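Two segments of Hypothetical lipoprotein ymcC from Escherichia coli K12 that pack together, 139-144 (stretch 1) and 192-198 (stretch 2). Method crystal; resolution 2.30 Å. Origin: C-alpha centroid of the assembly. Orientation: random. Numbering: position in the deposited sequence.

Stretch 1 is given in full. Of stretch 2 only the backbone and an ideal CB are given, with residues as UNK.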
ATOM      1  N   ASN A 139      12.286  21.557 -18.091  1.00 36.47           N
ATOM      2  CA  ASN A 139      12.817  20.464 -18.880  1.00 37.17           C
ATOM      3  C   ASN A 139      13.047  19.334 -17.897  1.00 35.54           C
ATOM      4  O   ASN A 139      13.855  19.454 -16.978  1.00 36.54           O
ATOM      5  CB  ASN A 139      14.130  20.850 -19.554  1.00 41.34           C
ATOM      6  CG  ASN A 139      14.690  19.723 -20.393  1.00 42.87           C
ATOM      7  OD1 ASN A 139      15.444  18.871 -19.907  1.00 44.21           O
ATOM      8  ND2 ASN A 139      14.288  19.688 -21.657  1.00 43.25           N
ATOM      9  N   ILE A 140      12.318  18.243 -18.093  1.00 34.68           N
ATOM     10  CA  ILE A 140      12.389  17.100 -17.203  1.00 35.20           C
ATOM     11  C   ILE A 140      12.588  15.825 -18.000  1.00 37.50           C
ATOM     12  O   ILE A 140      11.759  15.478 -18.845  1.00 37.10           O
ATOM     13  CB  ILE A 140      11.078  16.968 -16.396  1.00 34.99           C
ATOM     14  CG1 ILE A 140      10.865  18.221 -15.542  1.00 33.71           C
ATOM     15  CG2 ILE A 140      11.105  15.704 -15.563  1.00 32.28           C
ATOM     16  CD1 ILE A 140       9.453  18.375 -15.017  1.00 36.89           C
ATOM     17  N   ALA A 141      13.676  15.115 -17.713  1.00 38.54           N
ATOM     18  CA  ALA A 141      13.982  13.882 -18.425  1.00 40.90           C
ATOM     19  C   ALA A 141      14.131  14.207 -19.905  1.00 42.32           C
ATOM     20  O   ALA A 141      13.720  13.429 -20.768  1.00 44.00           O
ATOM     21  CB  ALA A 141      12.875  12.855 -18.214  1.00 41.85           C
ATOM     22  N   GLY A 142      14.699  15.380 -20.177  1.00 43.21           N
ATOM     23  CA  GLY A 142      14.932  15.811 -21.541  1.00 45.05           C
ATOM     24  C   GLY A 142      13.712  16.172 -22.358  1.00 46.79           C
ATOM     25  O   GLY A 142      13.730  16.085 -23.585  1.00 49.06           O
ATOM     26  N   ARG A 143      12.644  16.578 -21.693  1.00 47.22           N
ATOM     27  CA  ARG A 143      11.435  16.958 -22.397  1.00 46.12           C
ATOM     28  C   ARG A 143      10.893  18.244 -21.820  1.00 44.97           C
ATOM     29  O   ARG A 143      11.073  18.540 -20.635  1.00 44.81           O
ATOM     30  CB  ARG A 143      10.376  15.871 -22.279  1.00 46.68           C
ATOM     31  CG  ARG A 143      10.488  14.768 -23.297  1.00 53.07           C
ATOM     32  CD  ARG A 143       9.342  13.787 -23.100  1.00 57.16           C
ATOM     33  NE  ARG A 143       8.081  14.503 -22.895  1.00 60.94           N
ATOM     34  CZ  ARG A 143       7.474  15.233 -23.825  1.00 61.84           C
ATOM     35  NH1 ARG A 143       6.337  15.852 -23.541  1.00 63.34           N
ATOM     36  NH2 ARG A 143       7.994  15.326 -25.045  1.00 62.00           N
ATOM     37  N   ASN A 144      10.227  19.011 -22.670  1.00 42.44           N
ATOM     38  CA  ASN A 144       9.650  20.263 -22.247  1.00 40.58           C
ATOM     39  C   ASN A 144       8.219  20.079 -21.784  1.00 39.51           C
ATOM     40  O   ASN A 144       7.466  19.280 -22.344  1.00 38.67           O
ATOM     41  CB  ASN A 144       9.675  21.276 -23.383  1.00 42.17           C
ATOM     42  CG  ASN A 144      11.026  21.893 -23.565  1.00 42.59           C
ATOM     43  OD1 ASN A 144      11.830  21.925 -22.635  1.00 42.68           O
ATOM     44  ND2 ASN A 144      11.285  22.409 -24.759  1.00 43.28           N
ATOM     45  N   UNK A 192      10.537  17.844  -5.062  1.00 34.14           N
ATOM     46  CA  UNK A 192      10.171  16.657  -5.820  1.00 34.35           C
ATOM     47  C   UNK A 192       9.965  16.964  -7.296  1.00 33.83           C
ATOM     48  O   UNK A 192       9.304  17.943  -7.648  1.00 32.30           O
ATOM     49  CB  UNK A 192       8.902  16.033  -5.237  1.00 34.35           C
ATOM     50  N   UNK A 193      10.545  16.126  -8.150  1.00 32.03           N
ATOM     51  CA  UNK A 193      10.418  16.279  -9.591  1.00 31.75           C
ATOM     52  C   UNK A 193       9.880  14.960 -10.133  1.00 31.66           C
ATOM     53  O   UNK A 193      10.508  13.913  -9.985  1.00 32.86           O
ATOM     54  CB  UNK A 193      11.751  16.656 -10.242  1.00 31.75           C
ATOM     55  N   UNK A 194       8.701  15.014 -10.740  1.00 31.02           N
ATOM     56  CA  UNK A 194       8.068  13.821 -11.279  1.00 31.70           C
ATOM     57  C   UNK A 194       8.445  13.642 -12.731  1.00 33.60           C
ATOM     58  O   UNK A 194       8.031  14.413 -13.588  1.00 34.19           O
ATOM     59  CB  UNK A 194       6.547  13.894 -11.128  1.00 31.70           C
ATOM     60  N   UNK A 195       9.241  12.607 -12.982  1.00 37.33           N
ATOM     61  CA  UNK A 195       9.774  12.311 -14.299  1.00 40.38           C
ATOM     62  C   UNK A 195       8.842  11.775 -15.361  1.00 41.89           C
ATOM     63  O   UNK A 195       8.906  12.204 -16.512  1.00 42.74           O
ATOM     64  CB  UNK A 195      10.909  11.298 -14.131  1.00 40.38           C
ATOM     65  N   UNK A 196       7.991  10.827 -15.003  1.00 43.56           N
ATOM     66  CA  UNK A 196       7.103  10.269 -16.004  1.00 45.67           C
ATOM     67  C   UNK A 196       5.889  11.154 -16.214  1.00 48.55           C
ATOM     68  O   UNK A 196       5.095  11.374 -15.301  1.00 49.20           O
ATOM     69  CB  UNK A 196       6.666   8.859 -15.602  1.00 45.67           C
ATOM     70  N   UNK A 197       5.741  11.690 -17.434  1.00 50.77           N
ATOM     71  CA  UNK A 197       4.640  12.572 -17.824  1.00 52.39           C
ATOM     72  C   UNK A 197       3.358  11.808 -18.102  1.00 53.87           C
ATOM     73  O   UNK A 197       3.387  10.736 -18.693  1.00 53.99           O
ATOM     74  CB  UNK A 197       5.029  13.384 -19.061  1.00 52.39           C
ATOM     75  N   UNK A 198       2.231  12.365 -17.669  1.00 57.24           N
ATOM     76  CA  UNK A 198       0.933  11.730 -17.886  1.00 59.44           C
ATOM     77  C   UNK A 198       0.250  12.314 -19.129  1.00 60.72           C
ATOM     78  O   UNK A 198       0.249  13.529 -19.343  1.00 59.79           O
ATOM     79  CB  UNK A 198       0.041  11.906 -16.656  1.00 59.44           C
TER

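Stretch 1 is a tight hairpin, closed by the backbone hydrogen bonds Ile140 N to Arg143 O (2.8 Å) and Arg143 N to Ile140 O (3.2 Å), with Ala141 and Gly142 at the turn. The CA-to-CB bonds of Ile140, Ala141 and Arg143 point toward stretch 2, so these residues offer an apolar patch at one end and a long cationic side chain at the other.

Position 192 lies in a strand, with phi/psi of -134/134, and no atom of stretch 1 comes close to its ideal CB. The hairpin therefore sets no preference here, and many side chains would be compatible. The residue is Met192, present as selenomethionine, and its side chain does not reach stretch 1.

At position 193 the backbone is still extended and CA-to-CB points toward stretch 1. The ideal CB of 193 lies 5.4 Å from Ile140 CG2, leaving room for a small or medium side chain that can present a methyl group; valine, isoleucine or threonine would suit. The deposited residue is Thr193. In its m rotamer, Thr193 CG2 lies 4.0 Å from Ile140 CG2, while OG1 is hydrogen-bonded elsewhere in the structure.

Position 194 follows the alternation of the strand, its CA-to-CB bond pointing away, so stretch 1 has little say in the choice of side chain. The contribution to this contact comes from the backbone: atom O of 194 lies 3.9 Å from Ile140 CG2. The residue is Phe194, whose side chain makes no contact with stretch 1.

Position 195 departs from the strand, with phi/psi of -72/-44. CA-to-CB points sideways, yet the ideal CB of 195 is 4.6 Å from Ile140 CG2 and 4.8 Å from Ala141 CB. With two aliphatic neighbours and no polar side-chain partner close by, a flexible apolar residue such as leucine or methionine would fit. The sequence has Leu195. Its m,m conformation brings Leu195 CD1 to 3.4 Å from Ile140 CG2, the closest side-chain approach between the stretches, and to 4.3 Å from Ala141 CB. No direct hydrogen bond joins the two segments, but a water, through its O atom, donates to Ile140 O at 2.5 Å and, weakly, to Leu195 O at 3.4 Å.

At position 196 CA-to-CB points away from stretch 1, into space that the hairpin leaves free, where a long polar side chain is as acceptable as many others. It is Lys196, which makes no contact with stretch 1.

At position 197 CA-to-CB again points toward stretch 1, and the ideal CB of 197 is 5.0 Å from Arg143 NE. An acidic group could answer the charge, whereas a compact apolar one could pack beside it; phi of -78° also permits proline. Pro197 takes the second course, Pro197 CG lying 4.5 Å from Arg143 NE in an oblique approach to the guanidinium.

Position 198 is out of reach of stretch 1, which places no demand on it; the residue is Ala198.

Stretch 2 192-198: MTFLKPA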
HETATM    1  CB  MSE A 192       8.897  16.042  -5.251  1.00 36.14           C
HETATM    2  CG  MSE A 192       9.010  15.670  -3.789  1.00 41.49           C
HETATM    3 SE   MSE A 192       7.477  14.676  -3.173  1.00 50.73          SE
HETATM    4  CE  MSE A 192       6.367  16.202  -2.752  1.00 43.09           C
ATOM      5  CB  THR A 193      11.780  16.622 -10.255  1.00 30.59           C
ATOM      6  OG1 THR A 193      12.257  17.874  -9.748  1.00 32.97           O
ATOM      7  CG2 THR A 193      11.624  16.749 -11.767  1.00 31.17           C
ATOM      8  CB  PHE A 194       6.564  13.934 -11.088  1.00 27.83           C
ATOM      9  CG  PHE A 194       6.184  14.248  -9.686  1.00 24.32           C
ATOM     10  CD1 PHE A 194       6.314  15.538  -9.196  1.00 25.10           C
ATOM     11  CD2 PHE A 194       5.785  13.243  -8.824  1.00 26.26           C
ATOM     12  CE1 PHE A 194       6.057  15.824  -7.859  1.00 23.66           C
ATOM     13  CE2 PHE A 194       5.523  13.516  -7.479  1.00 25.66           C
ATOM     14  CZ  PHE A 194       5.661  14.804  -7.001  1.00 25.43           C
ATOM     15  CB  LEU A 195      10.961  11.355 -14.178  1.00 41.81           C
ATOM     16  CG  LEU A 195      12.227  11.806 -13.439  1.00 44.57           C
ATOM     17  CD1 LEU A 195      12.713  13.158 -13.950  1.00 44.39           C
ATOM     18  CD2 LEU A 195      11.936  11.885 -11.973  1.00 44.81           C
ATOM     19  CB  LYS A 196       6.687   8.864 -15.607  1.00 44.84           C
ATOM     20  CG  LYS A 196       5.749   8.222 -16.574  1.00 41.88           C
ATOM     21  CD  LYS A 196       5.587   6.768 -16.236  1.00 40.36           C
ATOM     22  CE  LYS A 196       4.504   6.198 -17.077  1.00 41.02           C
ATOM     23  NZ  LYS A 196       4.757   6.645 -18.466  1.00 45.55           N
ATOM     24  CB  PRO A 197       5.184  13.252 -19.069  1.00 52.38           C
ATOM     25  CG  PRO A 197       5.955  12.146 -19.713  1.00 51.88           C
ATOM     26  CD  PRO A 197       6.706  11.546 -18.541  1.00 52.14           C
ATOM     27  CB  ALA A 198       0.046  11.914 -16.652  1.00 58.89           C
TER
HETATM   28  O   HOH W   1       9.389  14.682 -18.856  1.00 46.65           O
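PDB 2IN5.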